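Local coordinates for PA0833-PD protein (Pseudomonas aeruginosa PAO1, PDB 6JFW) that probably anchors the outer membrane to the cell wall by binding peptidoglycan through this periplasmic OmpA C-like domain, at residues A42-A56 with R88-V102. Residues are numbered along the deposited sequence; the frame is centred on the assembly and turned at random.
Sequences ANIAPSFYAPLNNLA and RRAQSVAGYLTAQGV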
loop_
_atom_site.group_PDB
_atom_site.type_symbol
_atom_site.label_atom_id
_atom_site.label_comp_id
_atom_site.label_asym_id
_atom_site.label_seq_id
_atom_site.Cartn_x
_atom_site.Cartn_y
_atom_site.Cartn_z
ATOM N N ALA A 42 6.400 4.613 11.317
ATOM C CA ALA A 42 6.588 4.223 9.928
ATOM C C ALA A 42 7.460 2.982 9.795
ATOM O O ALA A 42 7.896 2.660 8.686
ATOM C CB ALA A 42 7.185 5.382 9.128
ATOM N N ASN A 43 7.737 2.289 10.896
ATOM C CA ASN A 43 8.408 0.998 10.831
ATOM C C ASN A 43 7.417 -0.078 10.425
ATOM O O ASN A 43 6.265 -0.086 10.874
ATOM C CB ASN A 43 9.037 0.627 12.175
ATOM C CG ASN A 43 9.951 1.703 12.719
ATOM O OD1 ASN A 43 9.851 2.082 13.886
ATOM N ND2 ASN A 43 10.853 2.198 11.881
ATOM N N ILE A 44 7.867 -1.000 9.577
ATOM C CA ILE A 44 7.020 -2.101 9.146
ATOM C C ILE A 44 6.867 -3.102 10.283
ATOM O O ILE A 44 7.826 -3.396 11.011
ATOM C CB ILE A 44 7.613 -2.746 7.883
ATOM C CG1 ILE A 44 7.649 -1.713 6.754
ATOM C CG2 ILE A 44 6.821 -3.977 7.470
ATOM C CD1 ILE A 44 8.573 -2.070 5.626
ATOM N N ALA A 45 5.650 -3.611 10.462
ATOM C CA ALA A 45 5.384 -4.547 11.540
ATOM C C ALA A 45 6.032 -5.897 11.243
ATOM O O ALA A 45 6.096 -6.320 10.084
ATOM C CB ALA A 45 3.879 -4.716 11.741
ATOM N N PRO A 46 6.529 -6.591 12.276
ATOM C CA PRO A 46 7.253 -7.857 12.035
ATOM C C PRO A 46 6.474 -8.860 11.200
ATOM O O PRO A 46 7.039 -9.487 10.296
ATOM C CB PRO A 46 7.521 -8.382 13.458
ATOM C CG PRO A 46 6.712 -7.503 14.393
ATOM C CD PRO A 46 6.528 -6.203 13.694
ATOM N N SER A 47 5.175 -8.999 11.473
ATOM C CA SER A 47 4.257 -9.907 10.796
ATOM C C SER A 47 4.027 -9.567 9.329
ATOM O O SER A 47 3.488 -10.400 8.594
ATOM C CB SER A 47 2.912 -9.893 11.508
ATOM O OG SER A 47 2.338 -8.600 11.373
ATOM N N PHE A 48 4.361 -8.356 8.894
ATOM C CA PHE A 48 4.079 -7.961 7.522
ATOM C C PHE A 48 5.281 -8.115 6.602
ATOM O O PHE A 48 5.173 -7.824 5.406
ATOM C CB PHE A 48 3.573 -6.521 7.480
ATOM C CG PHE A 48 2.743 -6.229 6.278
ATOM C CD1 PHE A 48 1.497 -6.805 6.136
ATOM C CD2 PHE A 48 3.211 -5.405 5.277
ATOM C CE1 PHE A 48 0.732 -6.557 5.021
ATOM C CE2 PHE A 48 2.445 -5.153 4.158
ATOM C CZ PHE A 48 1.202 -5.726 4.034
ATOM N N TYR A 49 6.415 -8.572 7.133
ATOM C CA TYR A 49 7.599 -8.775 6.306
ATOM C C TYR A 49 7.334 -9.797 5.210
ATOM O O TYR A 49 7.648 -9.563 4.036
ATOM C CB TYR A 49 8.767 -9.222 7.183
ATOM C CG TYR A 49 9.503 -8.087 7.846
ATOM C CD1 TYR A 49 8.816 -7.027 8.422
ATOM C CD2 TYR A 49 10.886 -8.082 7.906
ATOM C CE1 TYR A 49 9.491 -5.988 9.030
ATOM C CE2 TYR A 49 11.571 -7.052 8.510
ATOM C CZ TYR A 49 10.869 -6.007 9.071
ATOM O OH TYR A 49 11.552 -4.978 9.677
ATOM N N ALA A 50 6.754 -10.933 5.570
ATOM C CA ALA A 50 6.576 -12.012 4.611
ATOM C C ALA A 50 5.505 -11.681 3.571
ATOM O O ALA A 50 5.706 -11.981 2.387
ATOM C CB ALA A 50 6.262 -13.320 5.336
ATOM N N PRO A 51 4.361 -11.083 3.942
ATOM C CA PRO A 51 3.461 -10.562 2.895
ATOM C C PRO A 51 4.156 -9.629 1.915
ATOM O O PRO A 51 3.962 -9.753 0.699
ATOM C CB PRO A 51 2.373 -9.849 3.706
ATOM C CG PRO A 51 2.295 -10.630 4.957
ATOM C CD PRO A 51 3.711 -11.044 5.269
ATOM N N LEU A 52 4.978 -8.703 2.414
ATOM C CA LEU A 52 5.716 -7.812 1.522
ATOM C C LEU A 52 6.705 -8.585 0.659
ATOM O O LEU A 52 6.909 -8.245 -0.513
ATOM C CB LEU A 52 6.437 -6.735 2.328
ATOM C CG LEU A 52 5.567 -5.561 2.772
ATOM C CD1 LEU A 52 6.331 -4.632 3.701
ATOM C CD2 LEU A 52 5.033 -4.805 1.563
ATOM N N ASN A 53 7.339 -9.618 1.224
ATOM C CA ASN A 53 8.212 -10.475 0.426
ATOM C C ASN A 53 7.458 -11.076 -0.752
ATOM O O ASN A 53 7.971 -11.110 -1.877
ATOM C CB ASN A 53 8.803 -11.591 1.289
ATOM C CG ASN A 53 9.813 -11.087 2.298
ATOM O OD1 ASN A 53 10.306 -9.964 2.198
ATOM N ND2 ASN A 53 10.135 -11.927 3.275
ATOM N N ASN A 54 6.238 -11.560 -0.509
ATOM C CA ASN A 54 5.434 -12.130 -1.585
ATOM C C ASN A 54 5.064 -11.072 -2.615
ATOM O O ASN A 54 5.094 -11.335 -3.824
ATOM C CB ASN A 54 4.177 -12.783 -1.012
ATOM C CG ASN A 54 4.439 -14.177 -0.484
ATOM O OD1 ASN A 54 4.749 -15.092 -1.248
ATOM N ND2 ASN A 54 4.309 -14.352 0.826
ATOM N N LEU A 55 4.706 -9.869 -2.157
ATOM C CA LEU A 55 4.390 -8.786 -3.082
ATOM C C LEU A 55 5.578 -8.460 -3.978
ATOM O O LEU A 55 5.419 -8.278 -5.190
ATOM C CB LEU A 55 3.953 -7.542 -2.308
ATOM C CG LEU A 55 2.512 -7.503 -1.804
ATOM C CD1 LEU A 55 2.235 -6.204 -1.063
ATOM C CD2 LEU A 55 1.555 -7.667 -2.964
ATOM N N ALA A 56 6.778 -8.380 -3.396
ATOM C CA ALA A 56 7.963 -8.067 -4.188
ATOM C C ALA A 56 8.206 -9.119 -5.262
ATOM O O ALA A 56 8.579 -8.787 -6.393
ATOM C CB ALA A 56 9.184 -7.937 -3.277
ATOM N N ARG A 88 5.939 9.343 5.023
ATOM C CA ARG A 88 6.877 8.467 5.724
ATOM C C ARG A 88 6.496 7.003 5.566
ATOM O O ARG A 88 7.368 6.139 5.404
ATOM C CB ARG A 88 6.923 8.816 7.211
ATOM C CG ARG A 88 7.512 10.165 7.572
ATOM C CD ARG A 88 7.510 10.319 9.089
ATOM N NE ARG A 88 7.435 11.712 9.519
ATOM C CZ ARG A 88 7.367 12.097 10.790
ATOM N NH1 ARG A 88 7.368 11.193 11.761
ATOM N NH2 ARG A 88 7.299 13.386 11.091
ATOM N N ARG A 89 5.201 6.698 5.638
ATOM C CA ARG A 89 4.769 5.306 5.588
ATOM C C ARG A 89 4.908 4.734 4.181
ATOM O O ARG A 89 5.299 3.572 4.014
ATOM C CB ARG A 89 3.336 5.195 6.113
ATOM C CG ARG A 89 3.271 5.309 7.637
ATOM C CD ARG A 89 1.867 5.186 8.218
ATOM N NE ARG A 89 1.932 4.761 9.616
ATOM C CZ ARG A 89 0.898 4.317 10.325
ATOM N NH1 ARG A 89 -0.308 4.244 9.778
ATOM N NH2 ARG A 89 1.072 3.948 11.587
ATOM N N ALA A 90 4.619 5.539 3.156
ATOM C CA ALA A 90 4.830 5.090 1.783
ATOM C C ALA A 90 6.312 4.890 1.491
ATOM O O ALA A 90 6.686 3.967 0.755
ATOM C CB ALA A 90 4.217 6.091 0.804
ATOM N N GLN A 91 7.166 5.748 2.059
ATOM C CA GLN A 91 8.612 5.593 1.917
ATOM C C GLN A 91 9.080 4.244 2.442
ATOM O O GLN A 91 9.881 3.554 1.800
ATOM C CB GLN A 91 9.332 6.728 2.655
ATOM C CG GLN A 91 10.783 6.424 3.051
ATOM C CD GLN A 91 10.928 5.873 4.469
ATOM O OE1 GLN A 91 10.210 6.278 5.385
ATOM N NE2 GLN A 91 11.865 4.948 4.650
ATOM N N SER A 92 8.599 3.858 3.627
ATOM C CA SER A 92 9.062 2.627 4.256
ATOM C C SER A 92 8.703 1.408 3.420
ATOM O O SER A 92 9.527 0.503 3.242
ATOM C CB SER A 92 8.461 2.501 5.655
ATOM O OG SER A 92 8.980 3.489 6.526
ATOM N N VAL A 93 7.472 1.363 2.911
ATOM C CA VAL A 93 7.043 0.243 2.080
ATOM C C VAL A 93 7.881 0.176 0.809
ATOM O O VAL A 93 8.357 -0.894 0.410
ATOM C CB VAL A 93 5.541 0.362 1.765
ATOM C CG1 VAL A 93 5.115 -0.704 0.769
ATOM C CG2 VAL A 93 4.725 0.264 3.045
ATOM N N ALA A 94 8.082 1.326 0.162
ATOM C CA ALA A 94 8.884 1.366 -1.057
ATOM C C ALA A 94 10.326 0.963 -0.786
ATOM O O ALA A 94 10.930 0.226 -1.574
ATOM C CB ALA A 94 8.832 2.762 -1.672
ATOM N N GLY A 95 10.899 1.447 0.317
ATOM C CA GLY A 95 12.261 1.068 0.657
ATOM C C GLY A 95 12.409 -0.423 0.889
ATOM O O GLY A 95 13.405 -1.028 0.486
ATOM N N TYR A 96 11.415 -1.035 1.537
ATOM C CA TYR A 96 11.452 -2.479 1.749
ATOM C C TYR A 96 11.392 -3.225 0.422
ATOM O O TYR A 96 12.187 -4.138 0.172
ATOM C CB TYR A 96 10.301 -2.911 2.658
ATOM C CG TYR A 96 10.395 -4.353 3.106
ATOM C CD1 TYR A 96 9.895 -5.382 2.316
ATOM C CD2 TYR A 96 10.987 -4.685 4.317
ATOM C CE1 TYR A 96 9.987 -6.700 2.719
ATOM C CE2 TYR A 96 11.080 -6.001 4.729
ATOM C CZ TYR A 96 10.578 -7.004 3.927
ATOM O OH TYR A 96 10.669 -8.314 4.333
ATOM N N LEU A 97 10.446 -2.849 -0.442
ATOM C CA LEU A 97 10.292 -3.533 -1.723
ATOM C C LEU A 97 11.560 -3.434 -2.563
ATOM O O LEU A 97 11.947 -4.400 -3.229
ATOM C CB LEU A 97 9.097 -2.958 -2.481
ATOM C CG LEU A 97 7.721 -3.301 -1.909
ATOM C CD1 LEU A 97 6.634 -2.484 -2.591
ATOM C CD2 LEU A 97 7.443 -4.791 -2.053
ATOM N N THR A 98 12.224 -2.276 -2.538
ATOM C CA THR A 98 13.463 -2.127 -3.297
ATOM C C THR A 98 14.586 -2.960 -2.691
ATOM O O THR A 98 15.415 -3.517 -3.422
ATOM C CB THR A 98 13.868 -0.655 -3.370
ATOM O OG1 THR A 98 13.775 -0.064 -2.068
ATOM C CG2 THR A 98 12.965 0.093 -4.326
ATOM N N ALA A 99 14.630 -3.059 -1.360
ATOM C CA ALA A 99 15.609 -3.933 -0.721
ATOM C C ALA A 99 15.408 -5.385 -1.130
ATOM O O ALA A 99 16.372 -6.158 -1.169
ATOM C CB ALA A 99 15.527 -3.792 0.799
ATOM N N GLN A 100 14.172 -5.771 -1.445
ATOM C CA GLN A 100 13.877 -7.127 -1.890
ATOM C C GLN A 100 14.165 -7.349 -3.369
ATOM O O GLN A 100 13.995 -8.473 -3.851
ATOM C CB GLN A 100 12.416 -7.471 -1.590
ATOM C CG GLN A 100 12.115 -7.606 -0.110
ATOM C CD GLN A 100 12.862 -8.760 0.529
ATOM O OE1 GLN A 100 12.534 -9.926 0.305
ATOM N NE2 GLN A 100 13.877 -8.443 1.323
ATOM N N GLY A 101 14.589 -6.322 -4.100
ATOM C CA GLY A 101 14.989 -6.492 -5.482
ATOM C C GLY A 101 14.051 -5.907 -6.513
ATOM O O GLY A 101 14.301 -6.077 -7.712
ATOM N N VAL A 102 12.979 -5.233 -6.101
ATOM C CA VAL A 102 12.125 -4.548 -7.062
ATOM C C VAL A 102 12.869 -3.338 -7.610
ATOM O O VAL A 102 13.436 -2.543 -6.849
ATOM C CB VAL A 102 10.793 -4.144 -6.411
ATOM C CG1 VAL A 102 9.946 -3.363 -7.394
ATOM C CG2 VAL A 102 10.042 -5.376 -5.930
#
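Ala42 meets the helix of 88-99 at the loop end of the contact, where Ser92 OG donates a hydrogen bond of 2.6 Å to Ala42 O, tilted from the carbonyl plane. The Ala42 methyl rests against Arg88 CB, while the Arg89 chain passes alongside and reaches Ser41 O with its NE. Ile44 then rests CD1 against both Ser92 O and Tyr96 CB, 3.5 Å from the latter.

Tyr96 shows how one large side chain can bridge two helices. Its ring reaches helix 49-56 because chi1 (-171°) sets CG opposite the backbone N. The edge at CE2 addresses a face of Tyr49 in a T-shaped pair, planes at 67°. Leu52 CD1 lies over a face of Tyr96 in a CH-pi contact, 4.3 Å from the ring centroid, and Leu52 CD2 turns to Val93 CG1. One turn on, Ala56 CB fits among Leu97 CD2, Gln100 CB and Val102 CG2, the last at 3.8 Å. Val102 follows a Schellman motif closed by Gly101.

The axes of 49-56 and 88-99 approach to 9.4 Å and cross at -62°. Such paired helices, packed on a face of the mixed beta-sheet, with Leu55 against Leu29 and Leu97 against Ile69, are characteristic of the OmpA C-like peptidoglycan-binding fold.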